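Local coordinates for transcription regulator PadR N-terminal domain-containing protein (Streptococcus mutans, PDB 3L7W) that probably acts as a PadR-type transcription regulator, a dimer that would recognise DNA through a winged helix-turn-helix domain, at residues A[3-6]-A[7-11]; A[26-29]-A[30-34]. All blocks are in the same frame, centred on the assembly; numbering follows the deposited sequence.

How the contacts relate
Both contacts are local, each joining residues three to five positions apart, and together they illustrate how a helix is started and how one is continued. Contact 1 caps the first turn of helix 7-20; contact 2, later in the chain, runs along helix 25-32. Their centres lie about 13 Å apart, yet they meet in the core of the domain, where Ile10 CD1 packs on Ile32 CG2 at 3.8 Å. Leu43 of helix 40-52 and Ile38 are shared neighbours of those two isoleucines. Each contact also reaches the second subunit, 3-11 among others at its Tyr91, and 26-34 at its Arg104 and His105, so both bear on the dimer.

Contact 1. Residues A[3-6]-A[7-11]; sequences YPVS and ALLIE
A chi1 of 67° sets Ser6 OG between its own backbone N and carbonyl carbon, from where the hydroxyl can turn back over the opening turn of the helix, while Val5, with chi1 at 174°, sends CG1 across to Leu9 and Ile10. The serine is a classical N-cap. Its OG accepts from Leu9 N at 3.2 Å, with an N-H...O angle of 150°, and so serves one of the amides that a helix start leaves without a carbonyl from a preceding turn. The same residue contributes its backbone too: Ser6 O receives Ile10 N at 2.9 Å, the donor lying in the carbonyl plane. Side chain and main chain of a single residue thus grip two successive amides and fix where the helix begins. The next backbone bond, from Glu11 N to Ala7 O, carries the helix onward.

Beside this cap lies a hydrophobic staple, Val5 CG1 against Ile10 CD1 at 3.7 Å; the same methyl also touches Leu9 CB at 3.6 Å, and the valine meets each side chain at roughly a right angle. One methyl therefore spans two neighbouring residues of the helix, bringing the residue just before the N-cap against the first turn. The CG1 of Ile10 also lies close to Ser6 O, at 3.2 Å, beside the acceptor of its own backbone amide.

Around this start, Val5 and Ile10 both rest on Ala36, and Ile10 reaches Leu43 and Ile46 of helix 40-52, to which Glu11 is also tied by a salt bridge with Lys49. Toward the dimer partner, Leu9 packs on Tyr91 of the second subunit, whose hydroxyl is hydrogen-bonded to Pro4 O, placing the cap between the core of its own domain and the long helix 75-100 of the other chain.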
ATOM      1  N   TYR A   3       1.277   2.944   7.398  1.00 42.95           N
ATOM      2  CA  TYR A   3       1.807   2.606   6.095  1.00 30.61           C
ATOM      3  C   TYR A   3       1.690   3.796   5.169  1.00 33.94           C
ATOM      4  O   TYR A   3       0.705   4.533   5.217  1.00 38.18           O
ATOM      5  CB  TYR A   3       1.071   1.413   5.536  1.00 27.39           C
ATOM      6  CG  TYR A   3       1.231   0.152   6.356  1.00 25.68           C
ATOM      7  CD1 TYR A   3       2.454  -0.504   6.414  1.00 24.04           C
ATOM      8  CD2 TYR A   3       0.158  -0.396   7.052  1.00 27.00           C
ATOM      9  CE1 TYR A   3       2.606  -1.668   7.133  1.00 22.63           C
ATOM     10  CE2 TYR A   3       0.304  -1.565   7.792  1.00 30.27           C
ATOM     11  CZ  TYR A   3       1.539  -2.194   7.824  1.00 27.42           C
ATOM     12  OH  TYR A   3       1.724  -3.356   8.541  1.00 29.92           O
ATOM     13  N   PRO A   4       2.706   3.995   4.322  1.00 27.05           N
ATOM     14  CA  PRO A   4       2.660   5.091   3.358  1.00 32.20           C
ATOM     15  C   PRO A   4       1.682   4.759   2.243  1.00 33.66           C
ATOM     16  O   PRO A   4       1.340   3.595   2.062  1.00 27.76           O
ATOM     17  CB  PRO A   4       4.078   5.122   2.776  1.00 32.80           C
ATOM     18  CG  PRO A   4       4.766   3.868   3.258  1.00 32.30           C
ATOM     19  CD  PRO A   4       3.793   3.049   4.042  1.00 29.34           C
ATOM     20  N   VAL A   5       1.258   5.782   1.508  1.00 30.28           N
ATOM     21  CA  VAL A   5       0.401   5.610   0.355  1.00 25.87           C
ATOM     22  C   VAL A   5       1.190   6.028  -0.888  1.00 27.16           C
ATOM     23  O   VAL A   5       1.562   7.180  -1.034  1.00 29.16           O
ATOM     24  CB  VAL A   5      -0.831   6.510   0.473  1.00 28.40           C
ATOM     25  CG1 VAL A   5      -1.682   6.457  -0.820  1.00 33.52           C
ATOM     26  CG2 VAL A   5      -1.631   6.154   1.711  1.00 29.55           C
ATOM     27  N   SER A   6       1.427   5.093  -1.793  1.00 26.94           N
ATOM     28  CA  SER A   6       2.207   5.396  -2.979  1.00 28.56           C
ATOM     29  C   SER A   6       1.445   6.355  -3.886  1.00 31.20           C
ATOM     30  O   SER A   6       0.226   6.469  -3.791  1.00 26.99           O
ATOM     31  CB  SER A   6       2.532   4.109  -3.733  1.00 37.01           C
ATOM     32  OG  SER A   6       1.354   3.530  -4.276  1.00 29.59           O
ATOM     33  N   ALA A   7       2.177   7.050  -4.755  1.00 31.31           N
ATOM     34  CA  ALA A   7       1.571   7.975  -5.693  1.00 33.57           C
ATOM     35  C   ALA A   7       0.506   7.245  -6.492  1.00 35.16           C
ATOM     36  O   ALA A   7      -0.575   7.781  -6.719  1.00 32.75           O
ATOM     37  CB  ALA A   7       2.628   8.584  -6.617  1.00 33.06           C
ATOM     38  N   LEU A   8       0.804   6.008  -6.889  1.00 35.18           N
ATOM     39  CA  LEU A   8      -0.145   5.216  -7.673  1.00 33.61           C
ATOM     40  C   LEU A   8      -1.435   5.008  -6.908  1.00 32.94           C
ATOM     41  O   LEU A   8      -2.522   5.069  -7.479  1.00 32.77           O
ATOM     42  CB  LEU A   8       0.448   3.867  -8.074  1.00 26.90           C
ATOM     43  CG  LEU A   8       1.599   3.983  -9.079  1.00 39.98           C
ATOM     44  CD1 LEU A   8       2.188   2.622  -9.413  1.00 37.49           C
ATOM     45  CD2 LEU A   8       1.107   4.676 -10.337  1.00 36.58           C
ATOM     46  N   LEU A   9      -1.313   4.777  -5.608  1.00 28.69           N
ATOM     47  CA  LEU A   9      -2.486   4.565  -4.770  1.00 28.11           C
ATOM     48  C   LEU A   9      -3.247   5.883  -4.620  1.00 25.91           C
ATOM     49  O   LEU A   9      -4.469   5.895  -4.563  1.00 25.09           O
ATOM     50  CB  LEU A   9      -2.073   4.026  -3.404  1.00 26.19           C
ATOM     51  CG  LEU A   9      -2.767   2.759  -2.933  1.00 36.86           C
ATOM     52  CD1 LEU A   9      -2.376   2.437  -1.480  1.00 34.79           C
ATOM     53  CD2 LEU A   9      -4.267   2.885  -3.080  1.00 40.66           C
ATOM     54  N   ILE A  10      -2.510   6.992  -4.555  1.00 20.90           N
ATOM     55  CA  ILE A  10      -3.122   8.322  -4.501  1.00 22.61           C
ATOM     56  C   ILE A  10      -4.004   8.538  -5.724  1.00 27.58           C
ATOM     57  O   ILE A  10      -5.096   9.102  -5.628  1.00 35.57           O
ATOM     58  CB  ILE A  10      -2.055   9.423  -4.486  1.00 27.38           C
ATOM     59  CG1 ILE A  10      -1.156   9.287  -3.245  1.00 29.77           C
ATOM     60  CG2 ILE A  10      -2.701  10.820  -4.554  1.00 26.32           C
ATOM     61  CD1 ILE A  10      -1.722   9.922  -2.024  1.00 30.37           C
ATOM     62  N   GLU A  11      -3.514   8.096  -6.879  1.00 28.51           N
ATOM     63  CA  GLU A  11      -4.257   8.228  -8.126  1.00 25.60           C
ATOM     64  C   GLU A  11      -5.549   7.456  -7.993  1.00 25.28           C
ATOM     65  O   GLU A  11      -6.624   7.978  -8.258  1.00 26.69           O
ATOM     66  CB  GLU A  11      -3.440   7.708  -9.311  1.00 24.19           C
ATOM     67  CG  GLU A  11      -2.311   8.648  -9.706  1.00 31.76           C
ATOM     68  CD  GLU A  11      -1.409   8.085 -10.783  1.00 31.47           C
ATOM     69  OE1 GLU A  11      -1.735   7.028 -11.347  1.00 39.72           O
ATOM     70  OE2 GLU A  11      -0.368   8.697 -11.066  1.00 38.96           O
TER

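Contact 2. Residues A[26-29]-A[30-34]; sequences YDIS and QTIKL
From Tyr26 to Lys33 the backbone follows the i to i+4 pattern of an alpha-helix, with Gln30 N bonded to Tyr26 O at 2.8 Å and Lys33 N to Ser29 O at 2.7 Å. On this frame Gln30 leans over the tyrosine one turn earlier. Its CG stands 3.5 Å from the centroid of the Tyr26 ring, 22° off the ring normal, a CH-pi contact over one face and displaced toward the rim. The bend at chi2 (-58°) carries the amide over the same face, near the hydroxyl and the CE2 rim, with the two planes only 13° apart.

On the buried side Ile28 and Ile32 run side by side, CG2 of the first meeting CD1 of the second at 3.6 Å. This pair is buried against helix 7-20 through Val18, Ile14 and Ile17, and helix 40-52 through Leu47 and Leu43. Helix 25-32 followed by helix 40-52 is consistent with the helix-turn-helix of a PadR-like winged domain.

Ser29 OG takes a weak bond from Lys33 NZ and is joined by a water to Gln30 NE2, which donates to that water at 2.8 Å; Glu40 adds a weak hydrogen bond to the serine and a long, weak ion pair to the lysine. A second water donates to Asp27 O at 2.7 Å and is hydrogen-bonded to Thr31 OG1, which is also hydrogen-bonded to His105 N of the second subunit.

Two water-linked polar clusters thus flank the apolar isoleucines: one leans weakly on Glu40, which would be expected to favour a charged Lys33, and the other is bonded to the second subunit.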
ATOM      1  N   TYR A  26      -9.072  20.837  -3.182  1.00 43.87           N
ATOM      2  CA  TYR A  26      -8.968  20.899  -1.730  1.00 40.50           C
ATOM      3  C   TYR A  26      -9.811  19.791  -1.122  1.00 39.35           C
ATOM      4  O   TYR A  26      -9.417  19.145  -0.154  1.00 38.32           O
ATOM      5  CB  TYR A  26      -9.401  22.265  -1.214  1.00 43.07           C
ATOM      6  CG  TYR A  26      -9.484  22.335   0.285  1.00 48.56           C
ATOM      7  CD1 TYR A  26     -10.684  22.081   0.940  1.00 46.60           C
ATOM      8  CD2 TYR A  26      -8.359  22.631   1.055  1.00 55.74           C
ATOM      9  CE1 TYR A  26     -10.768  22.129   2.325  1.00 51.01           C
ATOM     10  CE2 TYR A  26      -8.433  22.680   2.445  1.00 55.21           C
ATOM     11  CZ  TYR A  26      -9.644  22.427   3.071  1.00 56.74           C
ATOM     12  OH  TYR A  26      -9.744  22.472   4.444  1.00 68.36           O
ATOM     13  N   ASP A  27     -10.965  19.554  -1.722  1.00 40.26           N
ATOM     14  CA  ASP A  27     -11.856  18.512  -1.253  1.00 38.36           C
ATOM     15  C   ASP A  27     -11.184  17.144  -1.373  1.00 36.69           C
ATOM     16  O   ASP A  27     -11.243  16.313  -0.464  1.00 38.04           O
ATOM     17  CB  ASP A  27     -13.137  18.543  -2.083  1.00 49.63           C
ATOM     18  CG  ASP A  27     -14.303  17.921  -1.368  1.00 64.14           C
ATOM     19  OD1 ASP A  27     -14.276  17.903  -0.126  1.00 70.15           O
ATOM     20  OD2 ASP A  27     -15.250  17.457  -2.039  1.00 68.19           O
ATOM     21  N   ILE A  28     -10.561  16.899  -2.519  1.00 36.80           N
ATOM     22  CA  ILE A  28      -9.924  15.618  -2.747  1.00 36.62           C
ATOM     23  C   ILE A  28      -8.774  15.471  -1.754  1.00 36.15           C
ATOM     24  O   ILE A  28      -8.613  14.436  -1.121  1.00 36.82           O
ATOM     25  CB  ILE A  28      -9.394  15.516  -4.175  1.00 31.68           C
ATOM     26  CG1 ILE A  28     -10.561  15.480  -5.161  1.00 29.37           C
ATOM     27  CG2 ILE A  28      -8.567  14.260  -4.345  1.00 28.81           C
ATOM     28  CD1 ILE A  28     -10.205  16.050  -6.532  1.00 29.61           C
ATOM     29  N   SER A  29      -7.992  16.536  -1.622  1.00 34.57           N
ATOM     30  CA  SER A  29      -6.807  16.537  -0.787  1.00 35.82           C
ATOM     31  C   SER A  29      -7.181  16.256   0.665  1.00 39.98           C
ATOM     32  O   SER A  29      -6.601  15.390   1.308  1.00 35.37           O
ATOM     33  CB  SER A  29      -6.095  17.878  -0.915  1.00 44.72           C
ATOM     34  OG  SER A  29      -5.407  18.201   0.276  1.00 54.44           O
ATOM     35  N   GLN A  30      -8.176  16.972   1.171  1.00 42.61           N
ATOM     36  CA  GLN A  30      -8.631  16.764   2.539  1.00 44.26           C
ATOM     37  C   GLN A  30      -9.033  15.326   2.825  1.00 42.98           C
ATOM     38  O   GLN A  30      -8.810  14.818   3.923  1.00 46.64           O
ATOM     39  CB  GLN A  30      -9.782  17.709   2.865  1.00 51.94           C
ATOM     40  CG  GLN A  30      -9.304  19.127   3.072  1.00 56.05           C
ATOM     41  CD  GLN A  30      -8.276  19.202   4.182  1.00 57.87           C
ATOM     42  OE1 GLN A  30      -8.576  18.891   5.333  1.00 67.70           O
ATOM     43  NE2 GLN A  30      -7.059  19.609   3.843  1.00 48.40           N
ATOM     44  N   THR A  31      -9.621  14.660   1.846  1.00 36.06           N
ATOM     45  CA  THR A  31     -10.081  13.306   2.079  1.00 36.63           C
ATOM     46  C   THR A  31      -8.902  12.369   1.966  1.00 36.06           C
ATOM     47  O   THR A  31      -8.816  11.370   2.670  1.00 35.77           O
ATOM     48  CB  THR A  31     -11.153  12.891   1.085  1.00 41.12           C
ATOM     49  OG1 THR A  31     -12.393  13.490   1.465  1.00 48.66           O
ATOM     50  CG2 THR A  31     -11.311  11.379   1.090  1.00 40.72           C
ATOM     51  N   ILE A  32      -7.978  12.704   1.081  1.00 27.62           N
ATOM     52  CA  ILE A  32      -6.798  11.881   0.920  1.00 30.75           C
ATOM     53  C   ILE A  32      -5.858  12.009   2.132  1.00 38.26           C
ATOM     54  O   ILE A  32      -5.178  11.047   2.495  1.00 32.72           O
ATOM     55  CB  ILE A  32      -6.058  12.196  -0.388  1.00 26.83           C
ATOM     56  CG1 ILE A  32      -6.875  11.686  -1.576  1.00 32.34           C
ATOM     57  CG2 ILE A  32      -4.705  11.538  -0.396  1.00 31.57           C
ATOM     58  CD1 ILE A  32      -6.227  11.942  -2.918  1.00 32.65           C
ATOM     59  N   LYS A  33      -5.831  13.189   2.748  1.00 38.04           N
ATOM     60  CA  LYS A  33      -5.003  13.440   3.928  1.00 38.04           C
ATOM     61  C   LYS A  33      -5.460  12.577   5.077  1.00 34.64           C
ATOM     62  O   LYS A  33      -4.758  12.431   6.073  1.00 46.03           O
ATOM     63  CB  LYS A  33      -5.086  14.901   4.357  1.00 45.09           C
ATOM     64  CG  LYS A  33      -4.023  15.811   3.771  1.00 53.51           C
ATOM     65  CD  LYS A  33      -4.216  17.240   4.292  1.00 60.08           C
ATOM     66  CE  LYS A  33      -3.052  18.137   3.923  1.00 62.30           C
ATOM     67  NZ  LYS A  33      -2.890  18.232   2.447  1.00 65.39           N
ATOM     68  N   LEU A  34      -6.650  12.010   4.932  1.00 40.02           N
ATOM     69  CA  LEU A  34      -7.179  11.087   5.926  1.00 41.86           C
ATOM     70  C   LEU A  34      -6.333   9.817   6.041  1.00 40.11           C
ATOM     71  O   LEU A  34      -6.246   9.209   7.098  1.00 43.52           O
ATOM     72  CB  LEU A  34      -8.626  10.732   5.580  1.00 46.10           C
ATOM     73  CG  LEU A  34      -9.737  11.310   6.461  1.00 50.03           C
ATOM     74  CD1 LEU A  34      -9.307  12.578   7.213  1.00 47.65           C
ATOM     75  CD2 LEU A  34     -10.997  11.534   5.643  1.00 40.48           C
TER
HETATM   76  O   HOH W   1     -13.194  14.456  -0.788  1.00 45.40           O
HETATM   77  O   HOH W   2      -5.785  20.309   1.488  1.00 54.48           O